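Inorganic pyrophosphatase (Coxiella burnetii, PDB 3TR4) probably catalyses the hydrolysis of inorganic pyrophosphate to two phosphate ions, most likely with magnesium as cofactor, and works as a homohexamer. Local coordinates at residues 23-28 and 78-83; 28-33 and 41-46; 71-76 and 107-112; 90-95 and 120-125. All blocks are in the same frame, centred on the assembly; numbering follows the deposited sequence.

Contact 1: residues 23-28 and 78-83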
loop_
_atom_site.group_PDB
_atom_site.type_symbol
_atom_site.label_atom_id
_atom_site.label_comp_id
_atom_site.label_asym_id
_atom_site.label_seq_id
_atom_site.Cartn_x
_atom_site.Cartn_y
_atom_site.Cartn_z
ATOM N N ILE B 23 -16.711 4.814 0.996
ATOM C CA ILE B 23 -15.674 4.464 0.031
ATOM C C ILE B 23 -14.615 5.560 -0.011
ATOM O O ILE B 23 -14.940 6.721 -0.242
ATOM C CB ILE B 23 -16.260 4.336 -1.387
ATOM C CG1 ILE B 23 -17.466 3.396 -1.393
ATOM C CG2 ILE B 23 -15.188 3.882 -2.371
ATOM C CD1 ILE B 23 -18.203 3.385 -2.710
ATOM N N PRO B 24 -13.341 5.194 0.196
ATOM C CA PRO B 24 -12.269 6.194 0.216
ATOM C C PRO B 24 -11.874 6.607 -1.195
ATOM O O PRO B 24 -12.085 5.835 -2.132
ATOM C CB PRO B 24 -11.117 5.432 0.861
ATOM C CG PRO B 24 -11.322 4.028 0.394
ATOM C CD PRO B 24 -12.814 3.823 0.330
ATOM N N ALA B 25 -11.309 7.801 -1.343
ATOM C CA ALA B 25 -10.758 8.223 -2.624
ATOM C C ALA B 25 -9.751 7.184 -3.099
ATOM O O ALA B 25 -8.946 6.693 -2.309
ATOM C CB ALA B 25 -10.079 9.590 -2.489
ATOM N N ASN B 26 -9.796 6.856 -4.386
ATOM C CA ASN B 26 -8.893 5.863 -4.969
ATOM C C ASN B 26 -9.216 4.415 -4.602
ATOM O O ASN B 26 -8.455 3.504 -4.925
ATOM C CB ASN B 26 -7.435 6.180 -4.628
ATOM C CG ASN B 26 -6.799 7.126 -5.624
ATOM O OD1 ASN B 26 -6.896 8.346 -5.491
ATOM N ND2 ASN B 26 -6.145 6.565 -6.635
ATOM N N GLY B 27 -10.338 4.208 -3.923
ATOM C CA GLY B 27 -10.810 2.867 -3.623
ATOM C C GLY B 27 -11.933 2.475 -4.567
ATOM O O GLY B 27 -12.057 3.033 -5.651
ATOM N N GLY B 28 -12.751 1.511 -4.164
ATOM C CA GLY B 28 -13.902 1.140 -4.966
ATOM C C GLY B 28 -13.918 -0.300 -5.437
ATOM O O GLY B 28 -14.984 -0.833 -5.744
ATOM N N PRO B 78 -7.587 16.108 1.045
ATOM C CA PRO B 78 -6.154 16.009 0.750
ATOM C C PRO B 78 -5.694 14.554 0.655
ATOM O O PRO B 78 -4.874 14.232 -0.198
ATOM C CB PRO B 78 -5.504 16.692 1.956
ATOM C CG PRO B 78 -6.551 17.626 2.471
ATOM C CD PRO B 78 -7.852 16.921 2.246
ATOM N N VAL B 79 -6.213 13.691 1.525
ATOM C CA VAL B 79 -5.902 12.265 1.465
ATOM C C VAL B 79 -7.143 11.424 1.772
ATOM O O VAL B 79 -8.080 11.909 2.407
ATOM C CB VAL B 79 -4.766 11.893 2.433
ATOM C CG1 VAL B 79 -3.479 12.596 2.038
ATOM C CG2 VAL B 79 -5.155 12.258 3.845
ATOM N N PRO B 80 -7.152 10.158 1.318
ATOM C CA PRO B 80 -8.342 9.316 1.502
ATOM C C PRO B 80 -8.741 9.174 2.974
ATOM O O PRO B 80 -7.885 9.168 3.858
ATOM C CB PRO B 80 -7.908 7.958 0.936
ATOM C CG PRO B 80 -6.766 8.268 0.013
ATOM C CD PRO B 80 -6.062 9.440 0.633
ATOM N N VAL B 81 -10.043 9.070 3.223
ATOM C CA VAL B 81 -10.568 8.856 4.569
ATOM C C VAL B 81 -11.050 7.409 4.710
ATOM O O VAL B 81 -11.649 6.857 3.785
ATOM C CB VAL B 81 -11.742 9.814 4.868
ATOM C CG1 VAL B 81 -12.389 9.477 6.202
ATOM C CG2 VAL B 81 -11.272 11.269 4.845
ATOM N N GLN B 82 -10.789 6.795 5.862
ATOM C CA GLN B 82 -11.168 5.399 6.098
ATOM C C GLN B 82 -12.686 5.196 6.124
ATOM O O GLN B 82 -13.406 5.954 6.771
ATOM C CB GLN B 82 -10.553 4.898 7.413
ATOM C CG GLN B 82 -11.051 3.527 7.880
ATOM C CD GLN B 82 -10.348 3.045 9.139
ATOM O OE1 GLN B 82 -9.151 2.761 9.121
ATOM N NE2 GLN B 82 -11.087 2.954 10.238
ATOM N N PRO B 83 -13.177 4.156 5.429
ATOM C CA PRO B 83 -14.613 3.852 5.441
ATOM C C PRO B 83 -15.117 3.667 6.865
ATOM O O PRO B 83 -14.423 3.057 7.680
ATOM C CB PRO B 83 -14.693 2.514 4.700
ATOM C CG PRO B 83 -13.480 2.469 3.855
ATOM C CD PRO B 83 -12.412 3.181 4.633
#

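Contact 2: residues 28-33 and 41-46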
loop_
_atom_site.group_PDB
_atom_site.type_symbol
_atom_site.label_atom_id
_atom_site.label_comp_id
_atom_site.label_asym_id
_atom_site.label_seq_id
_atom_site.Cartn_x
_atom_site.Cartn_y
_atom_site.Cartn_z
ATOM N N GLY B 28 -12.751 1.511 -4.164
ATOM C CA GLY B 28 -13.902 1.140 -4.966
ATOM C C GLY B 28 -13.918 -0.300 -5.437
ATOM O O GLY B 28 -14.984 -0.833 -5.744
ATOM N N GLU B 29 -12.748 -0.930 -5.507
ATOM C CA GLU B 29 -12.680 -2.343 -5.879
ATOM C C GLU B 29 -13.638 -3.140 -5.005
ATOM O O GLU B 29 -14.254 -4.113 -5.455
ATOM C CB GLU B 29 -11.256 -2.884 -5.755
ATOM C CG GLU B 29 -10.287 -2.309 -6.783
ATOM C CD GLU B 29 -8.989 -3.092 -6.855
ATOM O OE1 GLU B 29 -8.000 -2.664 -6.221
ATOM O OE2 GLU B 29 -8.959 -4.134 -7.546
ATOM N N VAL B 30 -13.748 -2.720 -3.746
ATOM C CA VAL B 30 -14.841 -3.140 -2.882
ATOM C C VAL B 30 -15.634 -1.898 -2.532
ATOM O O VAL B 30 -15.059 -0.887 -2.138
ATOM C CB VAL B 30 -14.358 -3.741 -1.553
ATOM C CG1 VAL B 30 -15.539 -4.352 -0.801
ATOM C CG2 VAL B 30 -13.295 -4.774 -1.785
ATOM N N LYS B 31 -16.950 -1.973 -2.667
ATOM C CA LYS B 31 -17.806 -0.868 -2.263
ATOM C C LYS B 31 -18.530 -1.232 -0.975
ATOM O O LYS B 31 -19.157 -2.284 -0.885
ATOM C CB LYS B 31 -18.812 -0.525 -3.361
ATOM C CG LYS B 31 -19.827 0.530 -2.950
ATOM C CD LYS B 31 -20.801 0.844 -4.075
ATOM C CE LYS B 31 -21.645 2.067 -3.740
ATOM N NZ LYS B 31 -22.228 1.985 -2.370
ATOM N N TYR B 32 -18.433 -0.358 0.020
ATOM C CA TYR B 32 -19.069 -0.598 1.306
ATOM C C TYR B 32 -20.338 0.230 1.449
ATOM O O TYR B 32 -20.498 1.254 0.792
ATOM C CB TYR B 32 -18.107 -0.260 2.448
ATOM C CG TYR B 32 -16.843 -1.093 2.470
ATOM C CD1 TYR B 32 -16.890 -2.450 2.759
ATOM C CD2 TYR B 32 -15.608 -0.522 2.213
ATOM C CE1 TYR B 32 -15.739 -3.217 2.782
ATOM C CE2 TYR B 32 -14.448 -1.279 2.235
ATOM C CZ TYR B 32 -14.520 -2.624 2.524
ATOM O OH TYR B 32 -13.374 -3.379 2.544
ATOM N N GLU B 33 -21.232 -0.228 2.317
ATOM C CA GLU B 33 -22.418 0.526 2.697
ATOM C C GLU B 33 -22.564 0.434 4.206
ATOM O O GLU B 33 -22.368 -0.634 4.782
ATOM C CB GLU B 33 -23.667 -0.051 2.033
ATOM C CG GLU B 33 -24.014 0.558 0.685
ATOM C CD GLU B 33 -25.339 0.047 0.142
ATOM O OE1 GLU B 33 -25.708 -1.105 0.459
ATOM O OE2 GLU B 33 -26.015 0.798 -0.593
ATOM N N LEU B 41 -20.488 -1.501 9.068
ATOM C CA LEU B 41 -20.147 -1.256 7.681
ATOM C C LEU B 41 -20.307 -2.610 7.001
ATOM O O LEU B 41 -19.913 -3.636 7.556
ATOM C CB LEU B 41 -18.709 -0.757 7.570
ATOM C CG LEU B 41 -18.254 -0.088 6.272
ATOM C CD1 LEU B 41 -19.036 1.190 6.015
ATOM C CD2 LEU B 41 -16.765 0.205 6.344
ATOM N N THR B 42 -20.912 -2.622 5.820
ATOM C CA THR B 42 -21.187 -3.870 5.119
ATOM C C THR B 42 -20.627 -3.824 3.709
ATOM O O THR B 42 -20.394 -2.747 3.161
ATOM C CB THR B 42 -22.699 -4.140 5.014
ATOM O OG1 THR B 42 -23.314 -3.103 4.239
ATOM C CG2 THR B 42 -23.341 -4.188 6.398
ATOM N N VAL B 43 -20.407 -4.994 3.123
ATOM C CA VAL B 43 -20.009 -5.058 1.726
ATOM C C VAL B 43 -21.245 -4.893 0.854
ATOM O O VAL B 43 -22.227 -5.623 1.009
ATOM C CB VAL B 43 -19.308 -6.387 1.387
ATOM C CG1 VAL B 43 -19.224 -6.577 -0.122
ATOM C CG2 VAL B 43 -17.924 -6.429 2.016
ATOM N N ASP B 44 -21.208 -3.908 -0.038
ATOM C CA ASP B 44 -22.267 -3.729 -1.024
ATOM C C ASP B 44 -21.971 -4.609 -2.231
ATOM O O ASP B 44 -22.697 -5.565 -2.507
ATOM C CB ASP B 44 -22.388 -2.260 -1.440
ATOM C CG ASP B 44 -23.464 -2.036 -2.491
ATOM O OD1 ASP B 44 -24.311 -2.933 -2.682
ATOM O OD2 ASP B 44 -23.465 -0.957 -3.122
ATOM N N ARG B 45 -20.891 -4.300 -2.940
ATOM C CA ARG B 45 -20.492 -5.118 -4.081
ATOM C C ARG B 45 -19.032 -4.928 -4.455
ATOM O O ARG B 45 -18.399 -3.947 -4.067
ATOM C CB ARG B 45 -21.372 -4.813 -5.295
ATOM C CG ARG B 45 -21.090 -3.466 -5.934
ATOM C CD ARG B 45 -22.116 -3.132 -7.006
ATOM N NE ARG B 45 -23.441 -2.899 -6.439
ATOM C CZ ARG B 45 -24.402 -3.817 -6.381
ATOM N NH1 ARG B 45 -24.189 -5.034 -6.860
ATOM N NH2 ARG B 45 -25.577 -3.515 -5.847
ATOM N N PHE B 46 -18.509 -5.880 -5.218
ATOM C CA PHE B 46 -17.190 -5.748 -5.812
ATOM C C PHE B 46 -17.326 -5.276 -7.256
ATOM O O PHE B 46 -18.086 -5.851 -8.036
ATOM C CB PHE B 46 -16.438 -7.078 -5.744
ATOM C CG PHE B 46 -16.173 -7.546 -4.342
ATOM C CD1 PHE B 46 -17.153 -8.202 -3.621
ATOM C CD2 PHE B 46 -14.945 -7.322 -3.743
ATOM C CE1 PHE B 46 -16.913 -8.631 -2.326
ATOM C CE2 PHE B 46 -14.700 -7.748 -2.447
ATOM C CZ PHE B 46 -15.685 -8.403 -1.739
HETATM O O HOH W 1 -25.598 -3.538 1.969
#

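Contact 3: residues 71-76 and 107-112. With MN (manganese (II) ion), chain I.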
loop_
_atom_site.group_PDB
_atom_site.type_symbol
_atom_site.label_atom_id
_atom_site.label_comp_id
_atom_site.label_asym_id
_atom_site.label_seq_id
_atom_site.Cartn_x
_atom_site.Cartn_y
_atom_site.Cartn_z
ATOM N N LEU B 71 -29.082 10.686 1.467
ATOM C CA LEU B 71 -28.478 11.544 0.452
ATOM C C LEU B 71 -26.992 11.237 0.238
ATOM O O LEU B 71 -26.222 11.203 1.196
ATOM C CB LEU B 71 -28.653 13.012 0.855
ATOM C CG LEU B 71 -28.039 14.075 -0.051
ATOM C CD1 LEU B 71 -28.607 13.977 -1.449
ATOM C CD2 LEU B 71 -28.276 15.461 0.531
ATOM N N ASP B 72 -26.601 11.019 -1.019
ATOM C CA ASP B 72 -25.209 10.737 -1.376
ATOM C C ASP B 72 -24.348 11.987 -1.349
ATOM O O ASP B 72 -24.800 13.072 -1.714
ATOM C CB ASP B 72 -25.106 10.169 -2.789
ATOM C CG ASP B 72 -25.819 8.852 -2.950
ATOM O OD1 ASP B 72 -26.033 8.152 -1.938
ATOM O OD2 ASP B 72 -26.147 8.518 -4.107
ATOM N N VAL B 73 -23.090 11.820 -0.961
ATOM C CA VAL B 73 -22.154 12.934 -0.946
ATOM C C VAL B 73 -20.791 12.518 -1.483
ATOM O O VAL B 73 -20.280 11.448 -1.150
ATOM C CB VAL B 73 -21.985 13.496 0.471
ATOM C CG1 VAL B 73 -21.016 14.669 0.468
ATOM C CG2 VAL B 73 -23.334 13.913 1.033
ATOM N N LEU B 74 -20.217 13.366 -2.331
ATOM C CA LEU B 74 -18.832 13.219 -2.752
ATOM C C LEU B 74 -17.997 14.195 -1.935
ATOM O O LEU B 74 -18.290 15.393 -1.900
ATOM C CB LEU B 74 -18.697 13.550 -4.234
ATOM C CG LEU B 74 -19.585 12.727 -5.167
ATOM C CD1 LEU B 74 -19.628 13.339 -6.563
ATOM C CD2 LEU B 74 -19.095 11.293 -5.213
ATOM N N VAL B 75 -16.961 13.697 -1.274
ATOM C CA VAL B 75 -16.118 14.577 -0.468
ATOM C C VAL B 75 -14.681 14.596 -0.972
ATOM O O VAL B 75 -14.014 13.564 -1.015
ATOM C CB VAL B 75 -16.124 14.179 1.019
ATOM C CG1 VAL B 75 -15.387 15.229 1.841
ATOM C CG2 VAL B 75 -17.556 14.014 1.515
ATOM N N LEU B 76 -14.213 15.777 -1.366
ATOM C CA LEU B 76 -12.829 15.950 -1.774
ATOM C C LEU B 76 -11.976 16.256 -0.554
ATOM O O LEU B 76 -12.313 17.124 0.247
ATOM C CB LEU B 76 -12.709 17.090 -2.780
ATOM C CG LEU B 76 -13.539 16.965 -4.058
ATOM C CD1 LEU B 76 -13.407 18.226 -4.896
ATOM C CD2 LEU B 76 -13.106 15.746 -4.848
ATOM N N VAL B 107 -24.290 15.392 -3.767
ATOM C CA VAL B 107 -23.707 16.646 -3.311
ATOM C C VAL B 107 -22.185 16.552 -3.329
ATOM O O VAL B 107 -21.615 15.534 -2.945
ATOM C CB VAL B 107 -24.190 17.005 -1.891
ATOM C CG1 VAL B 107 -23.366 18.145 -1.314
ATOM C CG2 VAL B 107 -25.668 17.368 -1.915
ATOM N N LEU B 108 -21.532 17.607 -3.805
ATOM C CA LEU B 108 -20.078 17.694 -3.741
ATOM C C LEU B 108 -19.686 18.575 -2.560
ATOM O O LEU B 108 -20.200 19.685 -2.409
ATOM C CB LEU B 108 -19.511 18.270 -5.041
ATOM C CG LEU B 108 -17.982 18.311 -5.131
ATOM C CD1 LEU B 108 -17.410 16.903 -5.143
ATOM C CD2 LEU B 108 -17.525 19.085 -6.358
ATOM N N ALA B 109 -18.779 18.082 -1.723
ATOM C CA ALA B 109 -18.403 18.801 -0.510
ATOM C C ALA B 109 -16.906 18.761 -0.226
ATOM O O ALA B 109 -16.164 17.989 -0.838
ATOM C CB ALA B 109 -19.182 18.257 0.685
ATOM N N VAL B 110 -16.480 19.611 0.708
ATOM C CA VAL B 110 -15.114 19.625 1.225
ATOM C C VAL B 110 -15.200 19.690 2.747
ATOM O O VAL B 110 -16.248 20.035 3.289
ATOM C CB VAL B 110 -14.317 20.841 0.707
ATOM C CG1 VAL B 110 -13.937 20.651 -0.760
ATOM C CG2 VAL B 110 -15.117 22.118 0.898
ATOM N N PRO B 111 -14.104 19.360 3.453
ATOM C CA PRO B 111 -14.190 19.417 4.917
ATOM C C PRO B 111 -14.438 20.848 5.382
ATOM O O PRO B 111 -14.091 21.786 4.658
ATOM C CB PRO B 111 -12.798 18.955 5.369
ATOM C CG PRO B 111 -12.235 18.205 4.197
ATOM C CD PRO B 111 -12.777 18.915 2.993
ATOM N N VAL B 112 -15.038 21.020 6.556
ATOM C CA VAL B 112 -15.176 22.357 7.126
ATOM C C VAL B 112 -13.783 22.957 7.296
ATOM O O VAL B 112 -12.795 22.229 7.388
ATOM C CB VAL B 112 -15.920 22.350 8.480
ATOM C CG1 VAL B 112 -17.374 21.916 8.289
ATOM C CG2 VAL B 112 -15.212 21.452 9.481
HETATM MN MN MN I . -27.713 6.688 -3.882
HETATM O O HOH W 2 -29.003 7.694 -2.749
HETATM O O HOH W 3 -27.171 5.216 -1.946
#

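Contact 4: residues 90-95 and 120-125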
loop_
_atom_site.group_PDB
_atom_site.type_symbol
_atom_site.label_atom_id
_atom_site.label_comp_id
_atom_site.label_asym_id
_atom_site.label_seq_id
_atom_site.Cartn_x
_atom_site.Cartn_y
_atom_site.Cartn_z
ATOM N N ARG B 90 -18.790 20.818 4.140
ATOM C CA ARG B 90 -19.569 21.935 3.628
ATOM C C ARG B 90 -19.716 21.763 2.121
ATOM O O ARG B 90 -18.766 21.371 1.444
ATOM C CB ARG B 90 -18.885 23.265 3.964
ATOM C CG ARG B 90 -17.424 23.328 3.548
ATOM C CD ARG B 90 -16.748 24.611 4.028
ATOM N NE ARG B 90 -15.350 24.670 3.609
ATOM C CZ ARG B 90 -14.941 25.160 2.443
ATOM N NH1 ARG B 90 -15.824 25.639 1.578
ATOM N NH2 ARG B 90 -13.649 25.169 2.143
ATOM N N ALA B 91 -20.903 22.049 1.596
ATOM C CA ALA B 91 -21.185 21.815 0.180
ATOM C C ALA B 91 -20.635 22.896 -0.751
ATOM O O ALA B 91 -20.562 24.071 -0.392
ATOM C CB ALA B 91 -22.682 21.638 -0.044
ATOM N N LEU B 92 -20.250 22.478 -1.954
ATOM C CA LEU B 92 -19.813 23.393 -2.998
ATOM C C LEU B 92 -20.842 23.414 -4.118
ATOM O O LEU B 92 -21.013 24.415 -4.812
ATOM C CB LEU B 92 -18.473 22.943 -3.572
ATOM C CG LEU B 92 -17.268 22.938 -2.636
ATOM C CD1 LEU B 92 -16.050 22.417 -3.377
ATOM C CD2 LEU B 92 -17.013 24.337 -2.086
ATOM N N GLY B 93 -21.520 22.289 -4.300
ATOM C CA GLY B 93 -22.465 22.151 -5.386
ATOM C C GLY B 93 -23.034 20.751 -5.416
ATOM O O GLY B 93 -22.903 19.995 -4.452
ATOM N N ILE B 94 -23.668 20.402 -6.526
ATOM C CA ILE B 94 -24.292 19.094 -6.647
ATOM C C ILE B 94 -24.152 18.556 -8.065
ATOM O O ILE B 94 -24.270 19.300 -9.038
ATOM C CB ILE B 94 -25.774 19.144 -6.212
ATOM C CG1 ILE B 94 -26.431 17.767 -6.339
ATOM C CG2 ILE B 94 -26.536 20.204 -7.002
ATOM C CD1 ILE B 94 -27.812 17.700 -5.715
HETATM N N MSE B 95 -23.870 17.264 -8.175
HETATM C CA MSE B 95 -23.806 16.609 -9.468
HETATM C C MSE B 95 -25.151 15.961 -9.774
HETATM O O MSE B 95 -25.569 15.027 -9.093
HETATM C CB MSE B 95 -22.700 15.553 -9.470
HETATM C CG MSE B 95 -22.394 14.981 -10.841
HETATM SE SE MSE B 95 -21.209 13.444 -10.735
HETATM C CE MSE B 95 -22.484 12.161 -9.996
ATOM N N GLU B 120 -9.644 26.369 2.490
ATOM C CA GLU B 120 -10.421 27.527 2.911
ATOM C C GLU B 120 -10.853 28.401 1.740
ATOM O O GLU B 120 -11.950 28.962 1.750
ATOM C CB GLU B 120 -9.636 28.366 3.920
ATOM C CG GLU B 120 -10.412 29.551 4.457
ATOM C CD GLU B 120 -9.703 30.233 5.608
ATOM O OE1 GLU B 120 -8.469 30.073 5.727
ATOM O OE2 GLU B 120 -10.382 30.925 6.395
ATOM N N ALA B 121 -9.995 28.513 0.730
ATOM C CA ALA B 121 -10.285 29.360 -0.421
ATOM C C ALA B 121 -11.292 28.721 -1.376
ATOM O O ALA B 121 -11.860 29.402 -2.230
ATOM C CB ALA B 121 -8.999 29.718 -1.158
ATOM N N ILE B 122 -11.513 27.417 -1.235
ATOM C CA ILE B 122 -12.478 26.717 -2.081
ATOM C C ILE B 122 -13.897 26.932 -1.564
ATOM O O ILE B 122 -14.267 26.410 -0.513
ATOM C CB ILE B 122 -12.195 25.200 -2.142
ATOM C CG1 ILE B 122 -10.734 24.934 -2.507
ATOM C CG2 ILE B 122 -13.125 24.529 -3.140
ATOM C CD1 ILE B 122 -10.315 25.551 -3.818
ATOM N N GLN B 123 -14.696 27.689 -2.313
ATOM C CA GLN B 123 -16.027 28.074 -1.852
ATOM C C GLN B 123 -17.142 27.738 -2.844
ATOM O O GLN B 123 -18.319 27.778 -2.496
ATOM C CB GLN B 123 -16.054 29.569 -1.524
ATOM C CG GLN B 123 -15.179 29.963 -0.341
ATOM C CD GLN B 123 -15.712 29.434 0.980
ATOM O OE1 GLN B 123 -16.920 29.273 1.154
ATOM N NE2 GLN B 123 -14.811 29.156 1.916
ATOM N N SER B 124 -16.770 27.425 -4.081
ATOM C CA SER B 124 -17.748 27.058 -5.099
ATOM C C SER B 124 -17.114 26.140 -6.132
ATOM O O SER B 124 -15.896 25.963 -6.149
ATOM C CB SER B 124 -18.317 28.305 -5.781
ATOM O OG SER B 124 -17.315 28.987 -6.515
ATOM N N LEU B 125 -17.943 25.563 -6.996
ATOM C CA LEU B 125 -17.462 24.645 -8.023
ATOM C C LEU B 125 -16.361 25.240 -8.892
ATOM O O LEU B 125 -15.464 24.527 -9.349
ATOM C CB LEU B 125 -18.618 24.179 -8.907
ATOM C CG LEU B 125 -19.502 23.120 -8.261
ATOM C CD1 LEU B 125 -20.566 22.651 -9.236
ATOM C CD2 LEU B 125 -18.637 21.962 -7.805
HETATM O O HOH W 4 -20.943 26.159 -6.746
#

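Contact 1: residues 23-28 and 78-83
Pro24 and Ala25 meet Pro80, Val81 and Pro83 in a small loop-to-loop contact near the surface, built from proline rings and carbonyl oxygens; no hydrogen bond passes directly between the segments, and only 223 Å² is buried. Residues 23-28 leave strand 16-23, and residues 78-83 lead toward strand 86-99. The Pro24 ring carries the contact. Its CB sits 3.3 Å from Val81 O, a close approach of carbon to oxygen, while the same CB lies 4.1 Å from Pro80 CB. On another side of the ring, CD of Pro24 reaches CG of Pro83 at 3.8 Å, the two rings crossing obliquely. Pro80 CG lies 3.6 Å from Ala25 O across the contact; Ala25 CB is more distant, 4.4 Å from Pro80 CG. A type II beta turn from Pro24 to Gly27 shapes this side: Gly27 N donates to Pro24 O at 3.0 Å, and Asn26, with a positive phi of 74°, takes the third position of the turn. The polar link between the loops is indirect. Asn56 OD1 accepts from both Ala25 N and Val81 N, so one side chain bridges the two backbones. Toward the assembly, Val81 packs on Phe46 of a second subunit, and Gln82 N bonds to Tyr32 OH of that same subunit. Within the chain, residues 23-28 connect the end of strand 16-23, where Ile23 is hydrogen-bonded through its backbone to Tyr57, to strand 30-35, whose Tyr32 touches Pro83.

Contact 2: residues 28-33 and 41-46
Val30 to Glu33 pair antiparallel with Thr42 to Phe46, the strand axes approaching to 4.3 Å with their directions 138° apart, and the register slips by one residue between Lys31 and Tyr32. The slip is a classic beta bulge: Asp44 and Arg45 both face Lys31, whose O takes a bond from Asp44 N at 2.7 Å and a weak one from Arg45 N. Beyond it, Thr42 N and Thr42 OG1 reach Glu33 O from opposite faces of its carbonyl plane, OG1 at 2.7 Å. On the apolar side, Val30 CG1 stands over the Phe46 ring in a CH-pi contact, 4.3 Å from the centroid, while Val30 CG2 comes to 3.4 Å from Phe46 CE2. Tyr32 has Leu41 CD2 over one ring face and Thr42 O at the ring edge; its OH bonds to Gln82 N of a neighbouring subunit. The hairpin thus also builds a subunit interface, and it presents Lys31 and Arg45, both predicted to bind substrate. Lys31 lies alongside Asp44, its CG anti to the backbone N (chi1 174°), and NZ forms a salt bridge with Asp44 OD2 at 3.3 Å, the hydrogen bond in it being weak. The carboxylates of Glu33 and Asp44, like charges, stack with planes 10° apart, a repulsion that Lys31 NZ may partly offset. A water donates to both Glu33 OE1 and Thr42 OG1.

Contact 3: residues 71-76 and 107-112
Leu74 and Leu76 close over Leu108 on one face of a parallel strand pair, with Leu108 CD1 3.7 Å from Leu74 CB and 4.0 Å from Leu76 CG. Leu108 CG is anti to the backbone N (chi1 -176°), and chi2 of 65° then sets CD1 against the two leucines. The other face carries Val73, Val75, Val107 and Ala109; there Val73 CG1 meets Ala109 CB at 4.0 Å, and toward the strand start Leu71 CD2 touches Val107 CG2. Helix 130-142 packs on the leucine face through Ile136 and Leu132, and Phe17 of strand 16-23 lies on the valine face. Between the faces runs the parallel ladder, part of the wall of the beta barrel of family I pyrophosphatases. Leu74 N bonds to Val107 O at 2.7 Å, Val107 N to Asp72 O and Ala109 N to Leu74 O. After the bond from Leu76 N to Ala109 O the ladder stops: Pro111, which would come next, has no N-H, and its CD lies 3.3 Å from Leu76 O, a buried acceptor without a partner. At the opposite end Asp72 OD2 binds the manganese ion at 2.4 Å; two waters also bind the ion, and Asp67 and Asp104 belong to the same site. The bond from Val107 N (3.1 Å to Asp72 O) ties the ligand residue's backbone to an otherwise apolar strand pair, while Lys106 NZ donates to Asp72 OD2 and may balance some of the site's negative charge.

Contact 4: residues 90-95 and 120-125
Leu92 lays its two methyl groups against residues 122-124: CD1 meets Ile122 CG2 at 3.6 Å, and CD2 rests on the backbone, 3.5 Å from Gln123 C. Next to it, Arg90 grips one carbonyl end-on. NH1 reaches Ile122 O at 2.7 Å and NH2 reaches the same oxygen at 3.0 Å, both with the acceptor in the guanidinium plane, a two-donor grip on one oxygen that fixes the rotation of the group. Extended from CG to NE, the Arg90 chain delivers the guanidinium to this carbonyl. Gln123 NE2 lies over one face of the guanidinium, 3.7 Å from Arg90 NH1, with the amide and guanidinium planes 10° apart; that NE2 is itself held by Glu120 O at 2.9 Å. Further along, a water links the backbones, donating to Leu92 O and accepting from Leu125 N, while Leu125 CG approaches Gly93 CA to 4.2 Å. Leu92 and Gly93 form a classic beta bulge opposite Leu108. The contact joins strand 86-99, flanked by strands 106-111 and 152-159, to the loop that leads into helix 130-142; Leu125 also packs on Leu108 and Trp157.

Overall arrangement
From the N terminus, the chain leaves strand 16-23 into residues 23-28, which meet residues 78-83 to form contact 1, closing a loop with 49 residues between its segments. Contact 2 closes within that loop: its hairpin shares Gly28 with contact 1, and Lys31 packs on Ile23 while Leu41 and Tyr32 pack on Pro83. Contact 3 opens at 71-76, before contact 1 has closed, so these two cross; it joins strands 72-75 and 106-111. Contact 4 crosses contact 3 in turn, tying the loop before helix 130-142 to strand 86-99, a neighbour of strand 106-111. Contacts 2 and 4 lie on opposite sides of the chain centre, about 27 Å apart between centres.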